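16S rRNA (guanine(1405)-N(7))-methyltransferase (Klebsiella pneumoniae, PDB 6PI9) probably methylates the N7 position of guanine 1405 in 16S rRNA, using S-adenosyl-L-methionine as methyl donor, and thereby confers resistance to aminoglycosides. Local coordinates at residues V30-L34 against A47-L52; D21-T26 against I142-R148; V211-R216 against Y229-F233. All coordinates share one frame; numbering follows the deposited sequence.

Interaction 1 (V30-L34 against A47-L52); sequences VFMEL and AARTHL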
loop_
_atom_site.group_PDB
_atom_site.type_symbol
_atom_site.label_atom_id
_atom_site.label_comp_id
_atom_site.label_asym_id
_atom_site.label_seq_id
_atom_site.Cartn_x
_atom_site.Cartn_y
_atom_site.Cartn_z
ATOM N N VAL A 30 8.719 13.096 -11.079
ATOM C CA VAL A 30 7.379 12.489 -11.145
ATOM C C VAL A 30 6.376 13.505 -11.654
ATOM O O VAL A 30 5.519 13.222 -12.518
ATOM C CB VAL A 30 7.003 11.951 -9.750
ATOM C CG1 VAL A 30 5.507 11.637 -9.608
ATOM C CG2 VAL A 30 7.823 10.685 -9.468
ATOM N N PHE A 31 6.456 14.723 -11.131
ATOM C CA PHE A 31 5.465 15.701 -11.570
ATOM C C PHE A 31 5.632 16.024 -13.057
ATOM O O PHE A 31 4.636 16.185 -13.788
ATOM C CB PHE A 31 5.583 16.946 -10.682
ATOM C CG PHE A 31 4.644 18.078 -11.081
ATOM C CD1 PHE A 31 3.298 18.080 -10.688
ATOM C CD2 PHE A 31 5.103 19.094 -11.886
ATOM C CE1 PHE A 31 2.454 19.110 -11.065
ATOM C CE2 PHE A 31 4.261 20.119 -12.286
ATOM C CZ PHE A 31 2.952 20.141 -11.860
ATOM N N MET A 32 6.870 16.196 -13.521
ATOM C CA MET A 32 7.053 16.546 -14.933
ATOM C C MET A 32 6.662 15.400 -15.879
ATOM O O MET A 32 6.251 15.651 -17.026
ATOM C CB MET A 32 8.513 16.956 -15.188
ATOM C CG MET A 32 8.920 18.230 -14.485
ATOM S SD MET A 32 7.857 19.653 -14.768
ATOM C CE MET A 32 8.152 19.965 -16.516
ATOM N N GLU A 33 6.794 14.146 -15.438
ATOM C CA GLU A 33 6.297 13.037 -16.247
ATOM C C GLU A 33 4.775 13.084 -16.373
ATOM O O GLU A 33 4.214 12.729 -17.425
ATOM C CB GLU A 33 6.733 11.707 -15.625
ATOM C CG GLU A 33 8.199 11.441 -15.769
ATOM C CD GLU A 33 8.656 10.172 -15.042
ATOM O OE1 GLU A 33 7.773 9.467 -14.502
ATOM O OE2 GLU A 33 9.890 9.906 -14.996
ATOM N N LEU A 34 4.086 13.574 -15.344
ATOM C CA LEU A 34 2.617 13.566 -15.360
ATOM C C LEU A 34 2.033 14.834 -15.945
ATOM O O LEU A 34 0.906 14.816 -16.510
ATOM C CB LEU A 34 2.082 13.370 -13.935
ATOM C CG LEU A 34 2.445 11.973 -13.387
ATOM C CD1 LEU A 34 2.255 11.912 -11.868
ATOM C CD2 LEU A 34 1.600 10.911 -14.074
ATOM N N ALA A 47 -2.242 13.774 -9.158
ATOM C CA ALA A 47 -1.696 12.511 -9.692
ATOM C C ALA A 47 -0.288 12.265 -9.168
ATOM O O ALA A 47 0.100 11.120 -8.894
ATOM C CB ALA A 47 -1.697 12.523 -11.224
ATOM N N ALA A 48 0.495 13.320 -9.006
ATOM C CA ALA A 48 1.867 13.133 -8.534
ATOM C C ALA A 48 1.869 12.763 -7.067
ATOM O O ALA A 48 2.682 11.948 -6.616
ATOM C CB ALA A 48 2.676 14.422 -8.733
ATOM N N ARG A 49 0.979 13.379 -6.293
ATOM C CA ARG A 49 0.866 13.009 -4.896
ATOM C C ARG A 49 0.514 11.533 -4.780
ATOM O O ARG A 49 1.112 10.796 -3.987
ATOM C CB ARG A 49 -0.176 13.908 -4.222
ATOM C CG ARG A 49 -0.215 13.742 -2.740
ATOM C CD ARG A 49 -0.748 14.993 -2.068
ATOM N NE ARG A 49 -1.688 15.757 -2.882
ATOM C CZ ARG A 49 -1.537 17.042 -3.224
ATOM N NH1 ARG A 49 -0.467 17.727 -2.811
ATOM N NH2 ARG A 49 -2.480 17.651 -3.959
ATOM N N THR A 50 -0.459 11.073 -5.575
ATOM C CA THR A 50 -0.809 9.647 -5.511
ATOM C C THR A 50 0.376 8.756 -5.878
ATOM O O THR A 50 0.681 7.792 -5.169
ATOM C CB THR A 50 -1.992 9.366 -6.427
ATOM O OG1 THR A 50 -3.113 10.071 -5.902
ATOM C CG2 THR A 50 -2.318 7.881 -6.360
ATOM N N HIS A 51 1.044 9.059 -6.995
ATOM C CA HIS A 51 2.247 8.329 -7.442
ATOM C C HIS A 51 3.298 8.274 -6.337
ATOM O O HIS A 51 3.816 7.201 -5.984
ATOM C CB HIS A 51 2.812 9.026 -8.703
ATOM C CG HIS A 51 4.028 8.384 -9.330
ATOM N ND1 HIS A 51 5.187 8.113 -8.632
ATOM C CD2 HIS A 51 4.301 8.080 -10.630
ATOM C CE1 HIS A 51 6.096 7.612 -9.450
ATOM N NE2 HIS A 51 5.593 7.593 -10.673
ATOM N N LEU A 52 3.616 9.436 -5.766
ATOM C CA LEU A 52 4.659 9.517 -4.748
ATOM C C LEU A 52 4.267 8.738 -3.498
ATOM O O LEU A 52 5.118 8.071 -2.883
ATOM C CB LEU A 52 4.989 10.985 -4.432
ATOM C CG LEU A 52 5.733 11.609 -5.613
ATOM C CD1 LEU A 52 5.652 13.159 -5.624
ATOM C CD2 LEU A 52 7.217 11.145 -5.507
HETATM O O HOH W 1 7.915 7.404 -12.938
#
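Glu33 and His51 share a water that lies 2.6 Å from Glu33 OE1 and 3.2 Å from His51 NE2, joining the two helices where no direct hydrogen bond does. His51 was modelled in two conformers, and its details here hold for one of them. NE2 in that conformer also makes a weak hydrogen bond to Leu218 of the second subunit, while the other carboxylate oxygen of Glu33 is paired with Arg29. Val30 comes at the imidazole from the opposite direction and covers one face. Its CG1 stands 3.7 Å from the centroid of the His51 ring and only 17° off the normal, a CH-pi contact, and CG2 lies 3.5 Å from His51 CE1. A chi1 of 165° swings Val30 CG1 anti to the backbone N, and the same methyl reaches Leu52 CG at 4.0 Å. One turn on, Leu34 CD1 rests against the backbone of the partner helix, 3.6 Å from Ala48 CA, where the small Ala47 and Ala48 let it come close. Ala48 CB also meets the edge of the Phe31 ring, 4.2 Å from CD1; that ring packs on Leu10 and Leu13 of helix 4-14. With segment axes 9.2 Å apart and running at 130°, this is the apolar packing of consecutive helices, 24-34 and 41-57, in the helical N-terminal part preceding the Rossmann-like core.

Interaction 2 (D21-T26 against I142-R148); sequences DVCPET and IHLGCVR. With SAH (S-adenosyl-L-homocysteine), chain B.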
loop_
_atom_site.group_PDB
_atom_site.type_symbol
_atom_site.label_atom_id
_atom_site.label_comp_id
_atom_site.label_asym_id
_atom_site.label_seq_id
_atom_site.Cartn_x
_atom_site.Cartn_y
_atom_site.Cartn_z
ATOM N N ASP A 21 10.507 14.889 3.210
ATOM C CA ASP A 21 11.670 14.018 3.301
ATOM C C ASP A 21 11.894 13.181 2.029
ATOM O O ASP A 21 12.789 12.332 2.015
ATOM C CB ASP A 21 11.530 13.110 4.543
ATOM C CG ASP A 21 11.770 13.886 5.876
ATOM O OD1 ASP A 21 12.678 14.745 5.923
ATOM O OD2 ASP A 21 11.053 13.641 6.882
ATOM N N VAL A 22 11.135 13.419 0.961
ATOM C CA VAL A 22 11.424 12.812 -0.339
ATOM C C VAL A 22 12.436 13.658 -1.103
ATOM O O VAL A 22 12.388 14.893 -1.063
ATOM C CB VAL A 22 10.133 12.649 -1.158
ATOM C CG1 VAL A 22 10.467 12.025 -2.523
ATOM C CG2 VAL A 22 9.115 11.768 -0.385
ATOM N N CYS A 23 13.375 12.995 -1.782
ATOM C CA CYS A 23 14.329 13.661 -2.658
ATOM C C CYS A 23 13.621 14.658 -3.575
ATOM O O CYS A 23 12.751 14.259 -4.352
ATOM C CB CYS A 23 15.053 12.621 -3.501
ATOM S SG CYS A 23 16.392 11.893 -2.619
ATOM N N PRO A 24 13.958 15.967 -3.513
ATOM C CA PRO A 24 13.218 16.935 -4.365
ATOM C C PRO A 24 13.300 16.636 -5.850
ATOM O O PRO A 24 12.324 16.872 -6.586
ATOM C CB PRO A 24 13.888 18.294 -4.070
ATOM C CG PRO A 24 14.550 18.148 -2.711
ATOM C CD PRO A 24 14.878 16.614 -2.570
ATOM N N GLU A 25 14.473 16.196 -6.337
ATOM C CA GLU A 25 14.583 15.848 -7.750
ATOM C C GLU A 25 13.613 14.740 -8.135
ATOM O O GLU A 25 13.118 14.727 -9.264
ATOM C CB GLU A 25 16.029 15.441 -8.118
ATOM C CG GLU A 25 16.301 15.515 -9.639
ATOM C CD GLU A 25 15.752 16.815 -10.336
ATOM O OE1 GLU A 25 16.103 17.970 -9.902
ATOM O OE2 GLU A 25 14.928 16.655 -11.318
ATOM N N THR A 26 13.313 13.815 -7.223
ATOM C CA THR A 26 12.321 12.779 -7.510
ATOM C C THR A 26 10.908 13.345 -7.599
ATOM O O THR A 26 10.140 13.011 -8.526
ATOM C CB THR A 26 12.422 11.705 -6.427
ATOM O OG1 THR A 26 13.752 11.158 -6.532
ATOM C CG2 THR A 26 11.368 10.615 -6.614
ATOM N N ILE A 142 15.178 7.094 -1.932
ATOM C CA ILE A 142 14.734 8.464 -2.202
ATOM C C ILE A 142 14.153 9.121 -0.968
ATOM O O ILE A 142 13.882 10.337 -0.974
ATOM C CB ILE A 142 13.645 8.481 -3.273
ATOM C CG1 ILE A 142 12.573 7.465 -2.951
ATOM C CG2 ILE A 142 14.243 8.314 -4.632
ATOM C CD1 ILE A 142 11.340 7.748 -3.908
ATOM N N HIS A 143 13.871 8.326 0.061
ATOM C CA HIS A 143 13.314 8.769 1.331
ATOM C C HIS A 143 14.450 9.207 2.235
ATOM O O HIS A 143 15.129 8.388 2.855
ATOM C CB HIS A 143 12.506 7.637 1.971
ATOM C CG HIS A 143 11.542 8.142 2.993
ATOM N ND1 HIS A 143 11.914 9.033 3.976
ATOM C CD2 HIS A 143 10.219 7.923 3.160
ATOM C CE1 HIS A 143 10.859 9.349 4.711
ATOM N NE2 HIS A 143 9.818 8.677 4.246
ATOM N N LEU A 144 14.687 10.517 2.285
ATOM C CA LEU A 144 15.762 11.044 3.110
ATOM C C LEU A 144 15.489 10.884 4.596
ATOM O O LEU A 144 16.417 10.988 5.404
ATOM C CB LEU A 144 15.963 12.527 2.780
ATOM C CG LEU A 144 16.077 12.820 1.286
ATOM C CD1 LEU A 144 16.324 14.287 1.109
ATOM C CD2 LEU A 144 17.240 12.035 0.711
ATOM N N GLY A 145 14.247 10.628 4.995
ATOM C CA GLY A 145 14.024 10.302 6.396
ATOM C C GLY A 145 14.629 8.954 6.745
ATOM O O GLY A 145 15.302 8.802 7.770
ATOM N N CYS A 146 14.399 7.953 5.891
ATOM C CA CYS A 146 15.058 6.659 6.048
ATOM C C CYS A 146 16.578 6.816 6.078
ATOM O O CYS A 146 17.262 6.296 6.974
ATOM C CB CYS A 146 14.638 5.752 4.918
ATOM S SG CYS A 146 12.933 5.193 5.190
ATOM N N VAL A 147 17.115 7.521 5.085
ATOM C CA VAL A 147 18.556 7.717 5.000
ATOM C C VAL A 147 19.072 8.297 6.301
ATOM O O VAL A 147 20.087 7.850 6.850
ATOM C CB VAL A 147 18.892 8.620 3.797
ATOM C CG1 VAL A 147 20.356 9.053 3.854
ATOM C CG2 VAL A 147 18.617 7.894 2.534
ATOM N N ARG A 148 18.391 9.319 6.821
ATOM C CA ARG A 148 18.913 9.999 8.006
ATOM C C ARG A 148 18.934 9.076 9.211
ATOM O O ARG A 148 19.893 9.078 9.991
ATOM C CB ARG A 148 18.064 11.225 8.326
ATOM C CG ARG A 148 18.478 12.455 7.564
ATOM C CD ARG A 148 17.301 13.380 7.311
ATOM N NE ARG A 148 17.624 14.324 6.255
ATOM C CZ ARG A 148 16.721 14.919 5.486
ATOM N NH1 ARG A 148 15.423 14.626 5.646
ATOM N NH2 ARG A 148 17.113 15.791 4.549
HETATM N N SAH B . 13.919 -2.791 0.639
HETATM C CA SAH B . 13.251 -2.291 1.861
HETATM C CB SAH B . 12.142 -1.316 1.507
HETATM C CG SAH B . 11.071 -1.795 0.485
HETATM S SD SAH B . 9.657 -0.601 0.401
HETATM C C SAH B . 12.671 -3.457 2.685
HETATM O O SAH B . 12.403 -4.508 2.065
HETATM O OXT SAH B . 12.432 -3.350 3.904
HETATM C "C5'" SAH B . 10.089 0.209 -1.199
HETATM C "C4'" SAH B . 11.179 1.312 -1.060
HETATM O "O4'" SAH B . 11.605 1.739 -2.373
HETATM C "C3'" SAH B . 10.818 2.599 -0.262
HETATM O "O3'" SAH B . 11.758 2.808 0.811
HETATM C "C2'" SAH B . 10.930 3.738 -1.274
HETATM O "O2'" SAH B . 11.478 4.895 -0.636
HETATM C "C1'" SAH B . 11.941 3.134 -2.259
HETATM N N9 SAH B . 11.828 3.635 -3.616
HETATM C C8 SAH B . 10.700 3.672 -4.395
HETATM N N7 SAH B . 11.068 4.099 -5.640
HETATM C C5 SAH B . 12.408 4.385 -5.610
HETATM C C6 SAH B . 13.298 4.889 -6.531
HETATM N N6 SAH B . 12.930 5.282 -7.732
HETATM N N1 SAH B . 14.634 4.968 -6.174
HETATM C C2 SAH B . 15.052 4.656 -4.925
HETATM N N3 SAH B . 14.185 4.168 -3.983
HETATM C C4 SAH B . 12.882 4.049 -4.364
#
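Ile142 packs between Thr26 and the bound S-adenosyl-L-homocysteine (SAH), and its side chain can be traced outward atom by atom. Ile142 CB sits 4.4 Å from Cys23 CB, a loose apolar touch. At the branch, Ile142 CG2 meets Thr26 OG1 at 3.5 Å and, on its ligand side, lies 3.7 Å from N1 of SAH. Ile142 CG1 occupies the place between the backbone N and the carbonyl carbon (chi1 49°), which turns it to the bound SAH, 3.6 Å from ribose O2'. The terminal CD1 of Ile142 ends 3.9 Å from adenine C5 of SAH and also touches the Thr26 methyl. CG1, CG2 and CD1 thus lie over one face of the adenine. The hydroxyl of Thr26 has its polar partner in Asp167.

The backbones meet in a single beta bridge between Val22 and His143. Residues 142-143 follow strand 137-141 of the Rossmann-like sheet, whose Asp141 binds SAH, and both line the ligand pocket. Cys23 N donates to Ile142 O at 2.8 Å. Leu144 N gives Asp21 O a shorter bond of 2.6 Å. Leu144 CD2 reaches Cys23 SG in one of two cysteine conformers, so this touch is less certain. His143, at the N-cap of helix 144-157, accepts weakly from Gly145 N through ND1. At the outer edge Asp21 OD1 forms a salt bridge of 2.8 Å with Arg148 NH1, the carboxylate and guanidinium planes turned 68° apart. The chemistry is therefore divided: a charged pair toward the surface, main-chain bonds in the middle, and an Ile142 side chain that offers the adenine only van der Waals contact, so that polar recognition of SAH falls to other residues such as Asp141 and Leu168, which hydrogen-bond to it.

Interaction 3 (V211-R216 against Y229-F233); sequences VTFPTR and YADWF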
loop_
_atom_site.group_PDB
_atom_site.type_symbol
_atom_site.label_atom_id
_atom_site.label_comp_id
_atom_site.label_asym_id
_atom_site.label_seq_id
_atom_site.Cartn_x
_atom_site.Cartn_y
_atom_site.Cartn_z
ATOM N N VAL A 211 16.838 -10.879 -4.273
ATOM C CA VAL A 211 15.714 -10.168 -4.901
ATOM C C VAL A 211 14.445 -10.709 -4.281
ATOM O O VAL A 211 14.280 -11.932 -4.211
ATOM C CB VAL A 211 15.684 -10.396 -6.428
ATOM C CG1 VAL A 211 14.420 -9.736 -7.079
ATOM C CG2 VAL A 211 17.025 -9.947 -7.097
ATOM N N THR A 212 13.588 -9.839 -3.745
ATOM C CA THR A 212 12.406 -10.368 -3.083
ATOM C C THR A 212 11.130 -9.681 -3.543
ATOM O O THR A 212 11.125 -8.542 -4.020
ATOM C CB THR A 212 12.464 -10.265 -1.563
ATOM O OG1 THR A 212 12.172 -8.912 -1.191
ATOM C CG2 THR A 212 13.834 -10.694 -1.064
ATOM N N PHE A 213 10.010 -10.385 -3.309
ATOM C CA PHE A 213 8.706 -9.850 -3.713
ATOM C C PHE A 213 7.713 -10.068 -2.581
ATOM O O PHE A 213 7.781 -11.075 -1.888
ATOM C CB PHE A 213 8.153 -10.599 -4.959
ATOM C CG PHE A 213 9.037 -10.467 -6.164
ATOM C CD1 PHE A 213 8.828 -9.425 -7.067
ATOM C CD2 PHE A 213 10.086 -11.378 -6.391
ATOM C CE1 PHE A 213 9.667 -9.292 -8.205
ATOM C CE2 PHE A 213 10.943 -11.252 -7.516
ATOM C CZ PHE A 213 10.725 -10.197 -8.439
ATOM N N PRO A 214 6.777 -9.157 -2.393
ATOM C CA PRO A 214 5.737 -9.406 -1.393
ATOM C C PRO A 214 4.739 -10.424 -1.926
ATOM O O PRO A 214 4.369 -10.404 -3.101
ATOM C CB PRO A 214 5.089 -8.033 -1.197
ATOM C CG PRO A 214 5.317 -7.329 -2.578
ATOM C CD PRO A 214 6.608 -7.896 -3.145
ATOM N N THR A 215 4.346 -11.346 -1.085
ATOM C CA THR A 215 3.247 -12.240 -1.424
ATOM C C THR A 215 2.071 -11.689 -0.636
ATOM O O THR A 215 1.972 -11.891 0.578
ATOM C CB THR A 215 3.546 -13.694 -1.071
ATOM O OG1 THR A 215 3.330 -13.880 0.335
ATOM C CG2 THR A 215 4.989 -14.076 -1.434
ATOM N N ARG A 216 1.195 -10.961 -1.316
ATOM C CA ARG A 216 0.166 -10.224 -0.600
ATOM C C ARG A 216 -0.976 -11.122 -0.124
ATOM O O ARG A 216 -2.145 -10.724 -0.182
ATOM C CB ARG A 216 -0.337 -9.085 -1.486
ATOM C CG ARG A 216 0.339 -7.758 -1.152
ATOM C CD ARG A 216 0.070 -6.695 -2.189
ATOM N NE ARG A 216 1.289 -6.003 -2.599
ATOM C CZ ARG A 216 1.986 -6.295 -3.692
ATOM N NH1 ARG A 216 1.597 -7.286 -4.483
ATOM N NH2 ARG A 216 3.074 -5.596 -3.990
ATOM N N TYR A 229 4.511 -12.805 -9.769
ATOM C CA TYR A 229 5.860 -12.228 -9.636
ATOM C C TYR A 229 6.945 -13.213 -10.074
ATOM O O TYR A 229 7.971 -12.817 -10.670
ATOM C CB TYR A 229 6.091 -11.855 -8.174
ATOM C CG TYR A 229 5.366 -10.607 -7.784
ATOM C CD1 TYR A 229 5.308 -9.532 -8.664
ATOM C CD2 TYR A 229 4.799 -10.477 -6.502
ATOM C CE1 TYR A 229 4.658 -8.358 -8.278
ATOM C CE2 TYR A 229 4.158 -9.311 -6.099
ATOM C CZ TYR A 229 4.082 -8.267 -7.007
ATOM O OH TYR A 229 3.461 -7.072 -6.610
ATOM N N ALA A 230 6.803 -14.471 -9.670
ATOM C CA ALA A 230 7.789 -15.489 -10.058
ATOM C C ALA A 230 7.884 -15.618 -11.577
ATOM O O ALA A 230 8.985 -15.644 -12.157
ATOM C CB ALA A 230 7.405 -16.838 -9.418
ATOM N N ASP A 231 6.735 -15.715 -12.248
ATOM C CA ASP A 231 6.754 -15.831 -13.701
ATOM C C ASP A 231 7.392 -14.606 -14.323
ATOM O O ASP A 231 8.161 -14.708 -15.301
ATOM C CB ASP A 231 5.344 -15.975 -14.274
ATOM C CG ASP A 231 4.672 -17.301 -13.966
ATOM O OD1 ASP A 231 5.314 -18.328 -13.647
ATOM O OD2 ASP A 231 3.428 -17.283 -14.059
ATOM N N TRP A 232 7.050 -13.424 -13.803
ATOM C CA TRP A 232 7.577 -12.201 -14.377
ATOM C C TRP A 232 9.072 -12.135 -14.170
ATOM O O TRP A 232 9.845 -11.845 -15.108
ATOM C CB TRP A 232 6.900 -10.987 -13.717
ATOM C CG TRP A 232 7.517 -9.677 -14.112
ATOM C CD1 TRP A 232 7.233 -8.936 -15.258
ATOM C CD2 TRP A 232 8.515 -8.945 -13.397
ATOM N NE1 TRP A 232 8.014 -7.815 -15.275
ATOM C CE2 TRP A 232 8.785 -7.772 -14.140
ATOM C CE3 TRP A 232 9.178 -9.144 -12.173
ATOM C CZ2 TRP A 232 9.707 -6.850 -13.741
ATOM C CZ3 TRP A 232 10.095 -8.176 -11.744
ATOM C CH2 TRP A 232 10.354 -7.053 -12.536
ATOM N N PHE A 233 9.498 -12.417 -12.946
ATOM C CA PHE A 233 10.926 -12.390 -12.669
ATOM C C PHE A 233 11.677 -13.369 -13.571
ATOM O O PHE A 233 12.729 -13.032 -14.146
ATOM C CB PHE A 233 11.168 -12.700 -11.185
ATOM C CG PHE A 233 12.624 -12.559 -10.771
ATOM C CD1 PHE A 233 13.268 -11.352 -10.921
ATOM C CD2 PHE A 233 13.314 -13.634 -10.225
ATOM C CE1 PHE A 233 14.595 -11.198 -10.517
ATOM C CE2 PHE A 233 14.669 -13.479 -9.816
ATOM C CZ PHE A 233 15.274 -12.243 -9.968
#
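Phe213 and Tyr229 lie with ring planes 22° apart yet slid so far past each other that they barely overlap, centroids 5.2 Å apart. The slip brings Tyr229 CB, rather than its ring, over the face of Phe213, where it makes a CH-pi contact 4.2 Å from the centroid. Against Phe233 the geometry changes: Phe213 turns its edge to that ring's face in an offset edge-to-face pair, planes at 63°, with Phe213 CZ 3.7 Å from Phe233 CD1. Phe233 CG is anti to its backbone N (chi1 -174°), which sends the ring toward the strand, where Val211 CG1 approaches CE1 of Phe233 at 3.7 Å from the opposite direction. The Trp232 and Phe213 side chains cross at about a right angle, placing Trp232 CZ3 beside Phe213 CE1.

The cluster of Phe213, Tyr229 and Phe233 fixes helix 225-236 on strand 208-214, the two segments running nearly antiparallel with axes 10.1 Å apart. The strand is the last of the parallel set in the 3-2-1-4-5-7-6 sheet order of class I methyltransferases, and antiparallel strand 252-259 adjoins it; Tyr255 of that strand adds its ring to Phe233.

Beyond the strand end, the guanidinium of Arg216 grips the Tyr229 hydroxyl end-on. NH1 donates to Tyr229 OH at 2.8 Å and NH2 to the same oxygen at 3.0 Å, with the oxygen in the guanidinium plane; because Arg216 is poorly ordered, these bonds are less certain. Pro214 O faces the edge of the Tyr229 ring, 3.2 Å from CE2, and is buried without a hydrogen-bonding partner in the model.

Interactions 1 and 2 draw on the same helix, 24-34: the loop leading into it and its first turn meet the segment after strand 137-141, and its last turn packs on helix 41-57, the contact centres being about 15 Å apart. Interaction 2 touches S-adenosyl-L-homocysteine directly, whereas the His51 side chain of interaction 1 stays about 7 Å from it, near the binding residue Gln192. Interaction 3 lies on the other side of the chain's centre from interaction 2, with centres about 25 Å apart and the side chain of Pro214 about 8 Å from the ligand. Interactions 1 and 3 do not touch, their nearest atoms being about 13 Å apart, yet both meet the second subunit.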